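Local structure of putative prolyl-tRNA synthetase (Leishmania major, 5XIL) at residues V283-P286 against R287-S290. The protein probably joins L-proline to its cognate tRNA at the expense of ATP, yielding prolyl-tRNA, AMP and diphosphate for protein synthesis. Numbering follows the deposited sequence.
Sequences VMPP and RVAS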
ATOM      1  N   VAL A 283      -4.572  -9.761 -22.478  1.00 12.64           N
ATOM      2  CA  VAL A 283      -5.960  -9.807 -22.150  1.00 12.22           C
ATOM      3  C   VAL A 283      -5.987  -9.567 -20.623  1.00 13.68           C
ATOM      4  O   VAL A 283      -5.582 -10.460 -19.860  1.00 13.57           O
ATOM      5  CB  VAL A 283      -6.608 -11.162 -22.507  1.00 13.26           C
ATOM      6  CG1 VAL A 283      -8.067 -11.220 -22.100  1.00 14.58           C
ATOM      7  CG2 VAL A 283      -6.477 -11.481 -24.022  1.00 14.01           C
ATOM      8  N   MET A 284      -6.417  -8.394 -20.172  1.00 11.84           N
ATOM      9  CA  MET A 284      -6.331  -8.034 -18.759  0.61 11.25           C
ATOM     10  C   MET A 284      -7.555  -8.566 -18.015  1.00 11.76           C
ATOM     11  O   MET A 284      -8.689  -8.223 -18.372  1.00 12.49           O
ATOM     12  CB  MET A 284      -6.155  -6.505 -18.634  0.61 11.72           C
ATOM     13  CG  MET A 284      -5.715  -5.889 -17.307  0.61 11.49           C
ATOM     14  SD  MET A 284      -4.175  -6.586 -16.676  0.61 11.53           S
ATOM     15  CE  MET A 284      -2.894  -5.632 -17.452  0.61 12.29           C
ATOM     16  N   PRO A 285      -7.341  -9.353 -16.955  1.00 11.40           N
ATOM     17  CA  PRO A 285      -8.467  -9.671 -16.111  1.00 12.04           C
ATOM     18  C   PRO A 285      -9.124  -8.353 -15.604  1.00 13.14           C
ATOM     19  O   PRO A 285      -8.441  -7.431 -15.129  1.00 13.22           O
ATOM     20  CB  PRO A 285      -7.819 -10.461 -14.942  1.00 11.42           C
ATOM     21  CG  PRO A 285      -6.586 -10.991 -15.535  1.00 11.61           C
ATOM     22  CD  PRO A 285      -6.082  -9.867 -16.360  1.00 11.85           C
ATOM     23  N   PRO A 286     -10.453  -8.272 -15.667  1.00 12.14           N
ATOM     24  CA  PRO A 286     -11.108  -6.979 -15.418  1.00 12.01           C
ATOM     25  C   PRO A 286     -10.971  -6.409 -14.021  1.00 11.35           C
ATOM     26  O   PRO A 286     -10.928  -5.190 -13.871  1.00 11.77           O
ATOM     27  CB  PRO A 286     -12.590  -7.257 -15.741  1.00 13.15           C
ATOM     28  CG  PRO A 286     -12.766  -8.697 -15.655  1.00 13.34           C
ATOM     29  CD  PRO A 286     -11.411  -9.339 -16.023  1.00 12.41           C
ATOM     30  N   ARG A 287     -10.829  -7.263 -13.007  1.00 10.95           N
ATOM     31  CA  ARG A 287     -10.687  -6.782 -11.677  1.00 10.89           C
ATOM     32  C   ARG A 287      -9.354  -6.137 -11.428  1.00 10.99           C
ATOM     33  O   ARG A 287      -9.186  -5.407 -10.380  1.00 10.84           O
ATOM     34  CB  ARG A 287     -11.032  -7.844 -10.618  1.00 11.49           C
ATOM     35  CG  ARG A 287     -12.479  -8.365 -10.756  1.00 13.29           C
ATOM     36  CD  ARG A 287     -12.657  -9.647  -9.968  1.00 15.52           C
ATOM     37  NE  ARG A 287     -14.028 -10.193 -10.075  1.00 18.08           N
ATOM     38  CZ  ARG A 287     -14.419 -11.313  -9.535  1.00 21.62           C
ATOM     39  NH1 ARG A 287     -13.558 -12.027  -8.838  1.00 17.54           N
ATOM     40  NH2 ARG A 287     -15.696 -11.717  -9.693  1.00 23.75           N
ATOM     41  N   VAL A 288      -8.371  -6.300 -12.336  1.00 10.14           N
ATOM     42  CA  VAL A 288      -7.116  -5.597 -12.106  1.00 10.54           C
ATOM     43  C   VAL A 288      -6.751  -4.724 -13.284  1.00 10.76           C
ATOM     44  O   VAL A 288      -5.629  -4.313 -13.451  1.00 11.41           O
ATOM     45  CB  VAL A 288      -5.954  -6.614 -11.779  1.00  9.92           C
ATOM     46  CG1 VAL A 288      -6.216  -7.347 -10.499  1.00 10.07           C
ATOM     47  CG2 VAL A 288      -5.711  -7.596 -12.937  1.00 10.02           C
ATOM     48  N   ALA A 289      -7.718  -4.442 -14.130  1.00 10.83           N
ATOM     49  CA  ALA A 289      -7.492  -3.601 -15.294  1.00 11.19           C
ATOM     50  C   ALA A 289      -7.615  -2.111 -14.901  1.00 12.77           C
ATOM     51  O   ALA A 289      -8.669  -1.691 -14.415  1.00 12.69           O
ATOM     52  CB  ALA A 289      -8.456  -3.924 -16.443  1.00 10.32           C
ATOM     53  N   SER A 290      -6.534  -1.371 -15.135  1.00 12.83           N
ATOM     54  CA  SER A 290      -6.477   0.005 -14.715  1.00 14.10           C
ATOM     55  C   SER A 290      -7.581   0.786 -15.450  1.00 13.05           C
ATOM     56  O   SER A 290      -8.230   1.671 -14.865  1.00 12.84           O
ATOM     57  CB  SER A 290      -5.130   0.587 -15.096  1.00 14.09           C
ATOM     58  OG  SER A 290      -5.113   1.895 -14.658  1.00 17.05           O
TER
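A single turn of 3-10 type, in the loop that leads from helix 267-276 of the class II synthetase core to strand 293-297 of the anticodon-binding part, brings Pro285 and Met284 against Val288 and Ala289. Val288 N donates to Pro285 O at 3.0 Å, with an N-H...O angle of 157°; the donor stands above the carbonyl plane, 44° out of it. One residue on, Ala289 N makes a weak bond to Pro286 O, 3.3 Å long and fairly straight. Neither proline has an N-H to give, so the backbone of each can only accept, through its carbonyl; Pro286 O also receives Gln292 NE2. Apolar contacts accompany these bonds. Val288 CG2, set between its own backbone N and carbonyl carbon, lies 4.1 Å from Pro285 CB. Met284 is modelled in two conformers; in one, CG, anti to the backbone N, lies 3.5 Å from Ala289 CB, and bends at chi2 and chi3 bring SD within 4.2 Å of Val288 CG2. The extended Arg287 chain carries NH2 to a salt bridge with Glu396. Helix 267-276 packs on Pro285 and Val288 through Met272, helix 40-60 meets Met284 at Trp41, helix 387-412 meets Pro286 through Leu395 and Val398, and the loop then runs on into strand 293-297.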